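Local coordinates for envelope glycoprotein (Bourbon virus, PDB 5ZKX) that probably mediates entry into host cells by fusing the viral and cellular membranes, as a gp64-like class III fusion glycoprotein caught here in its postfusion form, at residues Arg126-Asn129 against His135-Asn138; Val110-Asp115 against Leu139-Gly144; Gly186-Leu191 against Asn429-Leu434; Lys83-Gly86 against Cys91-Gly94; Glu151-Ala156 against Ser419-Trp424. All coordinates share one frame; numbering follows the deposited sequence.

Contact 1 (Arg126-Asn129 against His135-Asn138); sequences RSNN and HTCN
The amide of Asn138 meets partners from Arg126-Asn129 at both of its polar atoms. ND2 sends a nearly straight bond to Asn128 OD1 (2.7 Å, 173° at the hydrogen), and this acceptor lies in the plane of the Asn138 amide. The receiving amide is turned steeply against the first, so that the donor stands 27° out of the carbonyl plane of Asn128. At its other end Asn138 OD1 sits at the edge of the Arg126 guanidinium, near its plane, where Arg126 NE makes a weak, bent bond of 3.2 Å. That oxygen also takes a weak bond from Asp99 N, while the guanidinium is held more firmly by Val97 O and Glu96. Asn138 CB rests 3.3 Å from Arg126 O. With CG opposite its own carbonyl carbon (chi1 -77°), the amide reaches across to both partners.

The methyl CG2 of Thr136 packs against the polar atoms of Asn128, 3.3 Å from its O and 3.5 Å from its ND2. Thr136 OG1 turns instead to a water, 2.7 Å away, which also bonds Asn129 OD1; Asn129 ND2 is hydrogen-bonded to Tyr57 O.

The short strand 126-127 pairs in parallel with strand 442-443 and is laid over the long strand 134-148. This is consistent with the folded-back C-terminal segment expected of a postfusion class III glycoprotein.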
# COMPACT_ATOMS: atom_id res chain seq x y z
N ARG A 126 -6.62 -16.48 -40.00
CA ARG A 126 -7.17 -17.48 -40.91
C ARG A 126 -6.28 -17.63 -42.14
O ARG A 126 -5.70 -16.66 -42.62
CB ARG A 126 -8.59 -17.12 -41.34
CG ARG A 126 -8.69 -15.80 -42.04
CD ARG A 126 -9.99 -15.67 -42.81
NE ARG A 126 -10.01 -14.40 -43.54
CZ ARG A 126 -10.46 -13.26 -43.04
NH1 ARG A 126 -10.93 -13.21 -41.80
NH2 ARG A 126 -10.43 -12.16 -43.78
N SER A 127 -6.18 -18.87 -42.63
CA SER A 127 -5.35 -19.20 -43.77
C SER A 127 -5.92 -20.42 -44.46
O SER A 127 -6.58 -21.25 -43.83
CB SER A 127 -3.89 -19.45 -43.36
OG SER A 127 -3.15 -20.03 -44.41
N ASN A 128 -5.68 -20.53 -45.77
CA ASN A 128 -6.07 -21.70 -46.53
C ASN A 128 -5.31 -21.71 -47.84
O ASN A 128 -5.05 -20.66 -48.43
CB ASN A 128 -7.58 -21.74 -46.78
CG ASN A 128 -8.05 -20.64 -47.71
OD1 ASN A 128 -8.06 -19.47 -47.35
ND2 ASN A 128 -8.45 -21.03 -48.91
N ASN A 129 -4.93 -22.91 -48.29
CA ASN A 129 -4.12 -23.09 -49.49
C ASN A 129 -4.69 -24.23 -50.34
O ASN A 129 -3.97 -25.14 -50.77
CB ASN A 129 -2.66 -23.36 -49.10
CG ASN A 129 -1.71 -23.21 -50.27
OD1 ASN A 129 -1.95 -22.42 -51.18
ND2 ASN A 129 -0.63 -23.97 -50.25
N HIS A 135 -2.80 -19.03 -56.30
CA HIS A 135 -2.52 -18.34 -55.05
C HIS A 135 -3.80 -18.11 -54.27
O HIS A 135 -4.89 -18.03 -54.84
CB HIS A 135 -1.84 -17.00 -55.31
CG HIS A 135 -0.42 -17.11 -55.79
ND1 HIS A 135 0.65 -17.24 -54.92
CD2 HIS A 135 0.10 -17.12 -57.03
CE1 HIS A 135 1.76 -17.31 -55.62
NE2 HIS A 135 1.46 -17.25 -56.90
N THR A 136 -3.67 -18.00 -52.95
CA THR A 136 -4.79 -17.70 -52.07
C THR A 136 -4.38 -16.57 -51.13
O THR A 136 -3.24 -16.50 -50.68
CB THR A 136 -5.23 -18.92 -51.26
OG1 THR A 136 -5.41 -20.04 -52.14
CG2 THR A 136 -6.54 -18.64 -50.53
N CYS A 137 -5.33 -15.67 -50.85
CA CYS A 137 -5.06 -14.52 -50.00
C CYS A 137 -6.05 -14.48 -48.85
O CYS A 137 -7.26 -14.66 -49.05
CB CYS A 137 -5.12 -13.21 -50.79
SG CYS A 137 -4.79 -11.72 -49.79
N ASN A 138 -5.53 -14.26 -47.65
CA ASN A 138 -6.32 -13.96 -46.47
C ASN A 138 -5.73 -12.72 -45.80
O ASN A 138 -4.51 -12.61 -45.64
CB ASN A 138 -6.34 -15.13 -45.48
CG ASN A 138 -7.27 -16.24 -45.90
OD1 ASN A 138 -8.49 -16.15 -45.73
ND2 ASN A 138 -6.70 -17.29 -46.47
O HOH W 1 -4.37 -17.84 -47.08
O HOH W 2 -3.94 -22.05 -53.10

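Contact 2 (Val110-Asp115 against Leu139-Gly144); sequences VDWKMD and LSWRCG
Trp112 is the first residue of Val110-Asp115 to reach residues 139-144 of strand 134-148, and its indole meets two side chains there. Leu139 sends in only the CD2 methyl, 3.4 Å from Trp112 NE1 and 3.5 Å from CE2, approaching obliquely from above the plane, offset toward the rim near the nitrogen. On the same side, above the benzo ring, comes the edge of Trp141, whose CZ2 stands 3.7 Å from Trp112 CE3. The two six-membered rings form an offset edge-to-face pair, with centroids 5.5 Å apart and planes at 86°. The opposite face of the Trp112 indole is approached near its rim by Val110 N, from two residues back. A hydrogen bond from NE1 to Ile107 O, within the same loop, further fixes the rotation of the ring.

Past Lys113, the chain presents Met114. The bend at its chi2 (-74°) brings the thioether to the far end of the Trp141 indole, where SD lies 3.5 Å from CH2 and CE follows at 3.7 Å. Measured to the centroid of the six-membered ring, the sulfur is 4.2 Å away and 43° off the normal, an oblique Met-aromatic contact. The outer end of Trp141 is thus shared between a tryptophan face and a methionine.

Tyr51 of strand 44-58 joins both indoles and Leu139, and the nearby Cys108-Cys137 disulfide ties this irregular loop to the same long strand. The whole is an aromatic cluster by which a disulfide-anchored loop packs on a beta-sheet.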
# COMPACT_ATOMS: atom_id res chain seq x y z
N VAL A 110 -1.89 -4.31 -52.22
CA VAL A 110 -2.66 -3.30 -52.94
C VAL A 110 -2.33 -1.87 -52.53
O VAL A 110 -2.51 -0.94 -53.34
CB VAL A 110 -4.18 -3.58 -52.78
CG1 VAL A 110 -5.03 -2.32 -52.87
CG2 VAL A 110 -4.64 -4.59 -53.83
N ASP A 111 -1.76 -1.65 -51.34
CA ASP A 111 -1.69 -0.33 -50.71
C ASP A 111 -3.11 0.19 -50.45
O ASP A 111 -3.58 1.17 -51.04
CB ASP A 111 -0.86 0.65 -51.55
CG ASP A 111 -0.55 1.94 -50.81
OD1 ASP A 111 0.13 1.88 -49.77
OD2 ASP A 111 -0.99 3.01 -51.28
N TRP A 112 -3.78 -0.53 -49.55
CA TRP A 112 -5.23 -0.56 -49.47
C TRP A 112 -5.88 0.79 -49.20
O TRP A 112 -7.09 0.93 -49.44
CB TRP A 112 -5.67 -1.56 -48.40
CG TRP A 112 -5.09 -2.92 -48.57
CD1 TRP A 112 -5.62 -3.95 -49.29
CD2 TRP A 112 -3.86 -3.41 -48.02
NE1 TRP A 112 -4.80 -5.05 -49.21
CE2 TRP A 112 -3.71 -4.75 -48.44
CE3 TRP A 112 -2.87 -2.85 -47.21
CZ2 TRP A 112 -2.62 -5.53 -48.08
CZ3 TRP A 112 -1.79 -3.62 -46.85
CH2 TRP A 112 -1.67 -4.95 -47.28
N LYS A 113 -5.13 1.78 -48.70
CA LYS A 113 -5.69 3.12 -48.46
C LYS A 113 -6.88 3.04 -47.49
O LYS A 113 -8.04 3.22 -47.87
CB LYS A 113 -6.09 3.80 -49.77
CG LYS A 113 -5.17 4.93 -50.20
CD LYS A 113 -3.72 4.49 -50.23
CE LYS A 113 -2.82 5.59 -50.76
NZ LYS A 113 -3.17 5.95 -52.16
N MET A 114 -6.54 2.73 -46.24
CA MET A 114 -7.49 2.38 -45.18
C MET A 114 -8.77 3.20 -45.24
O MET A 114 -8.74 4.43 -45.09
CB MET A 114 -6.81 2.59 -43.82
CG MET A 114 -5.31 2.47 -43.85
SD MET A 114 -4.82 0.75 -44.02
CE MET A 114 -3.03 0.90 -44.05
N ASP A 115 -9.89 2.51 -45.42
CA ASP A 115 -11.19 3.17 -45.47
C ASP A 115 -12.28 2.38 -44.76
O ASP A 115 -13.45 2.81 -44.80
CB ASP A 115 -11.61 3.42 -46.93
CG ASP A 115 -11.46 2.19 -47.80
OD1 ASP A 115 -11.16 1.10 -47.26
OD2 ASP A 115 -11.64 2.31 -49.03
N LEU A 139 -6.60 -11.80 -45.41
CA LEU A 139 -6.19 -10.54 -44.80
C LEU A 139 -7.20 -10.15 -43.73
O LEU A 139 -8.39 -10.05 -44.02
CB LEU A 139 -6.07 -9.44 -45.86
CG LEU A 139 -5.39 -8.13 -45.48
CD1 LEU A 139 -3.92 -8.36 -45.20
CD2 LEU A 139 -5.57 -7.10 -46.58
N SER A 140 -6.72 -9.95 -42.50
CA SER A 140 -7.56 -9.57 -41.37
C SER A 140 -6.90 -8.43 -40.60
O SER A 140 -5.69 -8.45 -40.37
CB SER A 140 -7.78 -10.76 -40.43
OG SER A 140 -8.92 -10.56 -39.61
N TRP A 141 -7.70 -7.45 -40.21
CA TRP A 141 -7.20 -6.22 -39.60
C TRP A 141 -7.61 -6.11 -38.14
O TRP A 141 -8.61 -6.69 -37.71
CB TRP A 141 -7.71 -4.99 -40.36
CG TRP A 141 -7.11 -4.82 -41.71
CD1 TRP A 141 -7.48 -5.46 -42.85
CD2 TRP A 141 -6.02 -3.96 -42.07
NE1 TRP A 141 -6.70 -5.05 -43.90
CE2 TRP A 141 -5.79 -4.13 -43.45
CE3 TRP A 141 -5.22 -3.06 -41.36
CZ2 TRP A 141 -4.79 -3.44 -44.13
CZ3 TRP A 141 -4.23 -2.37 -42.04
CH2 TRP A 141 -4.03 -2.57 -43.41
N ARG A 142 -6.81 -5.37 -37.38
CA ARG A 142 -7.12 -5.02 -36.00
C ARG A 142 -6.81 -3.55 -35.80
O ARG A 142 -5.90 -3.00 -36.42
CB ARG A 142 -6.33 -5.88 -35.00
CG ARG A 142 -4.87 -5.46 -34.82
CD ARG A 142 -4.09 -6.48 -34.01
NE ARG A 142 -4.75 -6.83 -32.76
CZ ARG A 142 -4.36 -6.41 -31.56
NH1 ARG A 142 -3.30 -5.63 -31.44
NH2 ARG A 142 -5.03 -6.78 -30.48
N CYS A 143 -7.59 -2.90 -34.93
CA CYS A 143 -7.35 -1.50 -34.62
C CYS A 143 -8.08 -1.13 -33.34
O CYS A 143 -9.07 -1.76 -32.96
CB CYS A 143 -7.79 -0.58 -35.77
SG CYS A 143 -9.57 -0.52 -36.07
N GLY A 144 -7.59 -0.09 -32.69
CA GLY A 144 -8.21 0.43 -31.49
C GLY A 144 -7.72 1.82 -31.21
O GLY A 144 -6.67 2.25 -31.72

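Contact 3 (Gly186-Leu191 against Asn429-Leu434); sequences GEFSYL and NSKQAL
Phe188 points the outer end of its ring into the helix, overlapping Ser430 and the aliphatic part of Lys431. Its CZ comes within 3.2 Å of Ser430 OG, an oblique approach to the ring. Next to it the ring carbon CE2 lies 3.6 Å from Lys431 CE, and Lys431 CG keeps 3.9 Å from Phe188 CZ. The lysine can touch the ring at two places because its chain is extended beyond CG and runs slantwise past the phenyl group, carrying its amino group onward to the exposed side.

One helical turn on, Leu434 follows Ser430 on the same side of the helix, the two being joined by the backbone bond from Leu434 N to Ser430 O. Its methyl CD2 lies 3.4 Å from Glu187 OE1. The second oxygen of that carboxylate, OE2, forms a salt bridge with Arg142 of the sheet, and the same arginine also bonds Ser430 O, so one guanidinium links the acid to the helix backbone. Glu187 is stretched out beyond CG and reaches the helix alongside Phe188.

Tyr48 meets the Phe188 ring from the neighbouring strand 44-58, whereas Gln432 packs on Leu435 of the second subunit. Helix 422-437 therefore lies between its own antiparallel sheet and a neighbouring chain: helix-on-sheet packing next to a subunit contact, in the C-terminal part of a class III glycoprotein.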
# COMPACT_ATOMS: atom_id res chain seq x y z
N GLY A 186 5.96 0.04 -32.63
CA GLY A 186 5.34 -1.16 -33.17
C GLY A 186 3.95 -0.87 -33.70
O GLY A 186 3.76 -0.07 -34.62
N GLU A 187 2.95 -1.54 -33.11
CA GLU A 187 1.56 -1.36 -33.52
C GLU A 187 0.99 -0.02 -33.07
O GLU A 187 0.04 0.47 -33.69
CB GLU A 187 0.69 -2.48 -32.94
CG GLU A 187 0.50 -3.67 -33.84
CD GLU A 187 -0.32 -4.77 -33.18
OE1 GLU A 187 0.20 -5.90 -33.02
OE2 GLU A 187 -1.49 -4.51 -32.81
N PHE A 188 1.54 0.57 -32.02
CA PHE A 188 0.88 1.65 -31.31
C PHE A 188 1.46 3.00 -31.71
O PHE A 188 2.64 3.13 -32.03
CB PHE A 188 1.01 1.46 -29.80
CG PHE A 188 0.34 0.22 -29.28
CD1 PHE A 188 -0.93 0.28 -28.72
CD2 PHE A 188 0.97 -1.01 -29.35
CE1 PHE A 188 -1.55 -0.86 -28.25
CE2 PHE A 188 0.36 -2.15 -28.88
CZ PHE A 188 -0.90 -2.07 -28.33
N SER A 189 0.60 4.01 -31.67
CA SER A 189 0.99 5.40 -31.83
C SER A 189 0.42 6.20 -30.67
O SER A 189 -0.73 5.99 -30.27
CB SER A 189 0.50 5.98 -33.17
OG SER A 189 1.28 5.51 -34.25
N TYR A 190 1.23 7.10 -30.12
CA TYR A 190 0.87 7.88 -28.95
C TYR A 190 0.97 9.36 -29.27
O TYR A 190 1.98 9.82 -29.81
CB TYR A 190 1.78 7.54 -27.76
CG TYR A 190 1.93 6.06 -27.49
CD1 TYR A 190 1.15 5.44 -26.54
CD2 TYR A 190 2.86 5.30 -28.18
CE1 TYR A 190 1.29 4.09 -26.28
CE2 TYR A 190 3.01 3.96 -27.92
CZ TYR A 190 2.22 3.36 -26.97
OH TYR A 190 2.36 2.02 -26.71
N LEU A 191 -0.08 10.10 -28.92
CA LEU A 191 -0.12 11.55 -29.09
C LEU A 191 -0.55 12.20 -27.79
O LEU A 191 -1.62 11.86 -27.25
CB LEU A 191 -1.06 11.95 -30.22
CG LEU A 191 -1.19 13.45 -30.46
CD1 LEU A 191 0.08 14.01 -31.08
CD2 LEU A 191 -2.40 13.75 -31.33
N ASN A 429 -4.10 -4.54 -22.51
CA ASN A 429 -5.24 -5.36 -22.91
C ASN A 429 -5.21 -5.66 -24.40
O ASN A 429 -5.51 -6.78 -24.82
CB ASN A 429 -6.54 -4.66 -22.53
CG ASN A 429 -6.74 -4.56 -21.03
OD1 ASN A 429 -6.21 -5.37 -20.26
ND2 ASN A 429 -7.50 -3.56 -20.60
N SER A 430 -4.85 -4.67 -25.22
CA SER A 430 -4.76 -4.87 -26.66
C SER A 430 -3.74 -5.95 -27.00
O SER A 430 -4.00 -6.83 -27.82
CB SER A 430 -4.41 -3.56 -27.34
OG SER A 430 -3.62 -3.78 -28.49
N LYS A 431 -2.57 -5.90 -26.36
CA LYS A 431 -1.54 -6.91 -26.60
C LYS A 431 -2.01 -8.28 -26.15
O LYS A 431 -1.73 -9.29 -26.81
CB LYS A 431 -0.25 -6.52 -25.88
CG LYS A 431 0.36 -5.22 -26.37
CD LYS A 431 1.72 -4.98 -25.74
CE LYS A 431 2.36 -3.71 -26.28
NZ LYS A 431 3.58 -3.32 -25.53
N GLN A 432 -2.73 -8.34 -25.03
CA GLN A 432 -3.26 -9.62 -24.56
C GLN A 432 -4.30 -10.16 -25.53
O GLN A 432 -4.40 -11.38 -25.73
CB GLN A 432 -3.85 -9.46 -23.16
CG GLN A 432 -4.34 -10.75 -22.53
CD GLN A 432 -3.25 -11.80 -22.43
OE1 GLN A 432 -3.44 -12.94 -22.87
NE2 GLN A 432 -2.12 -11.43 -21.86
N ALA A 433 -5.09 -9.27 -26.14
CA ALA A 433 -6.08 -9.70 -27.12
C ALA A 433 -5.40 -10.27 -28.36
O ALA A 433 -5.88 -11.25 -28.95
CB ALA A 433 -6.99 -8.54 -27.49
N LEU A 434 -4.28 -9.68 -28.78
CA LEU A 434 -3.53 -10.22 -29.91
C LEU A 434 -3.02 -11.62 -29.60
O LEU A 434 -3.09 -12.51 -30.45
CB LEU A 434 -2.37 -9.29 -30.26
CG LEU A 434 -1.48 -9.76 -31.42
CD1 LEU A 434 -2.27 -9.77 -32.71
CD2 LEU A 434 -0.25 -8.88 -31.54

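Contact 4 (Lys83-Gly86 against Cys91-Gly94); sequences KTWG and CYTG
The principal interaction is a CH-pi contact: Cys91 CB sits squarely over the six-membered ring of Trp85, 3.6 Å from its centroid and 9° off the normal. Backbone atoms continue the cover on that face, with Cys91 CA 3.6 Å from Trp85 CD2 and Tyr92 N above the rim. The sulfur stands farther off, SG being 5.3 Å from the same centroid. With chi1 at 47° it is carried beyond CB to its disulfide partner, Cys143.

Helix 79-88 and strand 91-93 are joined by a very short turn, and Trp85 reaches across the resulting helix-turn-strand corner to lie against the strand that pairs with 116-118.

The aromatic contact is oblique, neither a stack nor edge-to-face: the five-membered ring of Trp85 and the Tyr92 ring have planes 43° apart. Trp85 NE1 comes to the edge of the tyrosine, 3.4 Å from Tyr92 CD2.

Among polar atoms, Trp85 NE1 and Tyr92 N are close, but both are donors and make no bond. Tyr92 O lies 3.2 Å from Trp85 CZ2 and is hydrogen-bonded to Arg49, while the hydroxyl of Tyr92 bonds Glu88, near the end of the helix.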
# COMPACT_ATOMS: atom_id res chain seq x y z
N LYS A 83 -5.29 11.65 -34.75
CA LYS A 83 -6.10 12.78 -34.31
C LYS A 83 -7.56 12.59 -34.69
O LYS A 83 -8.46 12.82 -33.87
CB LYS A 83 -5.56 14.08 -34.91
CG LYS A 83 -4.25 14.54 -34.32
CD LYS A 83 -3.63 15.65 -35.13
CE LYS A 83 -2.28 16.05 -34.55
NZ LYS A 83 -2.27 17.48 -34.13
N THR A 84 -7.82 12.18 -35.94
CA THR A 84 -9.20 11.95 -36.35
C THR A 84 -9.77 10.68 -35.75
O THR A 84 -10.99 10.57 -35.62
CB THR A 84 -9.31 11.92 -37.88
OG1 THR A 84 -10.67 12.09 -38.27
CG2 THR A 84 -8.81 10.60 -38.44
N TRP A 85 -8.92 9.72 -35.37
CA TRP A 85 -9.40 8.55 -34.65
C TRP A 85 -9.92 8.93 -33.28
O TRP A 85 -11.06 8.60 -32.92
CB TRP A 85 -8.29 7.51 -34.52
CG TRP A 85 -7.96 6.77 -35.78
CD1 TRP A 85 -8.33 7.10 -37.05
CD2 TRP A 85 -7.18 5.57 -35.89
NE1 TRP A 85 -7.83 6.19 -37.94
CE2 TRP A 85 -7.12 5.24 -37.25
CE3 TRP A 85 -6.54 4.75 -34.96
CZ2 TRP A 85 -6.44 4.11 -37.71
CZ3 TRP A 85 -5.86 3.64 -35.42
CH2 TRP A 85 -5.82 3.33 -36.78
N GLY A 86 -9.11 9.64 -32.49
CA GLY A 86 -9.55 10.04 -31.16
C GLY A 86 -10.73 10.99 -31.20
O GLY A 86 -11.63 10.91 -30.36
N CYS A 91 -11.37 3.80 -35.48
CA CYS A 91 -10.15 3.51 -36.20
C CYS A 91 -10.47 3.04 -37.62
O CYS A 91 -11.52 2.45 -37.88
CB CYS A 91 -9.31 2.45 -35.48
SG CYS A 91 -10.25 1.01 -34.92
N TYR A 92 -9.55 3.32 -38.54
CA TYR A 92 -9.71 3.00 -39.95
C TYR A 92 -8.66 1.98 -40.38
O TYR A 92 -7.48 2.11 -40.04
CB TYR A 92 -9.59 4.25 -40.82
CG TYR A 92 -10.75 5.22 -40.70
CD1 TYR A 92 -11.89 5.08 -41.49
CD2 TYR A 92 -10.71 6.29 -39.81
CE1 TYR A 92 -12.95 5.96 -41.39
CE2 TYR A 92 -11.76 7.18 -39.71
CZ TYR A 92 -12.88 7.01 -40.50
OH TYR A 92 -13.94 7.89 -40.41
N THR A 93 -9.10 0.96 -41.12
CA THR A 93 -8.22 -0.11 -41.57
C THR A 93 -8.49 -0.42 -43.04
O THR A 93 -9.37 0.18 -43.67
CB THR A 93 -8.39 -1.39 -40.73
OG1 THR A 93 -9.78 -1.70 -40.62
CG2 THR A 93 -7.80 -1.21 -39.35
N GLY A 94 -7.73 -1.37 -43.57
CA GLY A 94 -7.96 -1.88 -44.90
C GLY A 94 -9.09 -2.89 -44.92
O GLY A 94 -9.84 -3.03 -43.95

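Contact 5 (Glu151-Ala156 against Ser419-Trp424); sequences EVRLVA and SDEDGW
Arg153 and Glu421 approach from opposite directions, and their charged ends provide the one direct contact between the two segments. This ion pair is the tighter part of the joint: Arg153 NH2 stands 3.7 Å from Glu421 OE2, a long salt bridge, with guanidinium and carboxylate planes 70° apart. A further contact of the guanidinium lies within its own segment: the arginine chain bends at chi2 and chi3 and curls back toward Glu151 in the preceding loop, whose CB lies over the rim of one guanidinium face. NH1 has another, weak and long ion pair with Glu415.

The rest of the joint is looser and is bridged by two waters. One molecule donates to Glu421 OE2 at 2.6 Å and to Glu151 O at 3.2 Å, and accepts a weak bond from Arg153 NE at 2.8 Å. A second accepts a hydrogen bond from Glu151 N at 2.8 Å and gives a weak bond to Glu421 OE1 at 3.2 Å. Each carboxylate oxygen thus has its own water, and both waters connect it to the backbone of Glu151. Glu421 spans the distance because its chain is extended beyond CG (chi2 175°).

Glu421 occupies the N-cap position of helix 422-437, but its side chain leads across to the strand. Asp420 just before it touches the second subunit, with a weak bond to Ala281 N there. The contact is a water-bridged junction between the start of a helix and the edge strand 153-155 of a small three-stranded antiparallel sheet.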
# COMPACT_ATOMS: atom_id res chain seq x y z
N GLU A 151 -0.61 11.65 -16.90
CA GLU A 151 0.06 12.38 -15.83
C GLU A 151 1.55 12.42 -16.14
O GLU A 151 2.22 11.38 -16.14
CB GLU A 151 -0.21 11.72 -14.47
CG GLU A 151 -0.23 12.69 -13.30
CD GLU A 151 -1.49 13.53 -13.26
OE1 GLU A 151 -2.56 13.00 -12.88
OE2 GLU A 151 -1.42 14.72 -13.62
N VAL A 152 2.07 13.61 -16.41
CA VAL A 152 3.47 13.81 -16.76
C VAL A 152 4.26 14.06 -15.48
O VAL A 152 3.79 14.76 -14.57
CB VAL A 152 3.61 14.96 -17.77
CG1 VAL A 152 5.01 15.56 -17.72
CG2 VAL A 152 3.30 14.46 -19.17
N ARG A 153 5.45 13.48 -15.40
CA ARG A 153 6.30 13.57 -14.22
C ARG A 153 7.53 14.42 -14.51
O ARG A 153 7.78 14.85 -15.64
CB ARG A 153 6.72 12.17 -13.75
CG ARG A 153 5.71 11.48 -12.82
CD ARG A 153 4.39 11.24 -13.52
NE ARG A 153 3.75 10.00 -13.10
CZ ARG A 153 2.82 9.92 -12.16
NH1 ARG A 153 2.42 11.02 -11.53
NH2 ARG A 153 2.28 8.75 -11.86
N LEU A 154 8.31 14.67 -13.45
CA LEU A 154 9.49 15.52 -13.52
C LEU A 154 10.73 14.74 -13.11
O LEU A 154 10.74 14.10 -12.06
CB LEU A 154 9.32 16.75 -12.63
CG LEU A 154 8.43 17.87 -13.18
CD1 LEU A 154 7.88 18.73 -12.06
CD2 LEU A 154 9.19 18.72 -14.18
N VAL A 155 11.76 14.79 -13.95
CA VAL A 155 13.06 14.20 -13.62
C VAL A 155 14.12 15.29 -13.71
O VAL A 155 13.81 16.44 -14.03
CB VAL A 155 13.40 13.02 -14.54
CG1 VAL A 155 12.48 11.85 -14.26
CG2 VAL A 155 13.33 13.44 -16.00
N ALA A 156 15.38 14.93 -13.44
CA ALA A 156 16.45 15.92 -13.43
C ALA A 156 17.50 15.68 -14.51
O ALA A 156 17.73 16.57 -15.33
CB ALA A 156 17.11 15.95 -12.04
N SER A 419 1.38 0.94 -14.41
CA SER A 419 0.71 -0.04 -15.25
C SER A 419 -0.81 0.04 -15.13
O SER A 419 -1.53 -0.33 -16.06
CB SER A 419 1.20 -1.45 -14.91
OG SER A 419 1.21 -1.67 -13.52
N ASP A 420 -1.31 0.54 -13.99
CA ASP A 420 -2.75 0.66 -13.79
C ASP A 420 -3.34 1.88 -14.49
O ASP A 420 -4.57 2.04 -14.47
CB ASP A 420 -3.07 0.74 -12.30
CG ASP A 420 -3.06 -0.62 -11.63
OD1 ASP A 420 -3.22 -1.64 -12.34
OD2 ASP A 420 -2.90 -0.66 -10.40
N GLU A 421 -2.52 2.73 -15.09
CA GLU A 421 -3.05 3.91 -15.77
C GLU A 421 -3.87 3.50 -16.98
O GLU A 421 -3.64 2.46 -17.60
CB GLU A 421 -1.91 4.83 -16.19
CG GLU A 421 -1.19 5.46 -15.01
CD GLU A 421 0.02 6.28 -15.43
OE1 GLU A 421 0.13 6.62 -16.63
OE2 GLU A 421 0.86 6.57 -14.56
N ASP A 422 -4.86 4.33 -17.31
CA ASP A 422 -5.83 3.97 -18.34
C ASP A 422 -5.16 3.71 -19.68
O ASP A 422 -5.54 2.76 -20.39
CB ASP A 422 -6.88 5.07 -18.48
CG ASP A 422 -8.01 4.92 -17.48
OD1 ASP A 422 -7.97 3.97 -16.67
OD2 ASP A 422 -8.95 5.75 -17.52
N GLY A 423 -4.18 4.53 -20.05
CA GLY A 423 -3.53 4.34 -21.34
C GLY A 423 -2.72 3.05 -21.39
O GLY A 423 -2.82 2.29 -22.36
N TRP A 424 -1.92 2.80 -20.36
CA TRP A 424 -1.12 1.58 -20.33
C TRP A 424 -1.95 0.35 -20.07
O TRP A 424 -1.53 -0.76 -20.42
CB TRP A 424 -0.02 1.72 -19.27
CG TRP A 424 0.80 2.96 -19.44
CD1 TRP A 424 1.09 3.89 -18.48
CD2 TRP A 424 1.43 3.42 -20.65
NE1 TRP A 424 1.87 4.89 -19.01
CE2 TRP A 424 2.09 4.63 -20.34
CE3 TRP A 424 1.50 2.93 -21.96
CZ2 TRP A 424 2.80 5.35 -21.29
CZ3 TRP A 424 2.22 3.65 -22.90
CH2 TRP A 424 2.86 4.84 -22.56
O HOH W 3 -1.83 9.19 -16.41
O HOH W 4 2.61 8.37 -15.10

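The contacts follow the long axis of the chain, from contact 1, centred about 51 Å from the chain's centre, to contact 5 at about 10 Å; these two centres are about 42 Å apart. Contacts 1 and 2 share strand 134-148, with centres about 17 Å apart, contact 1 being nested within the loop that contact 2 closes. Contacts 2 and 4, about 10 Å between centres, are tied covalently by the Cys91-Cys143 disulfide. Arg142 connects contact 2 to contact 3. Helix 422-437 then serves both contacts 3 and 5, with centres about 17 Å apart, which meet where Tyr190 CE1 lies 3.5 Å from Trp424 CZ3.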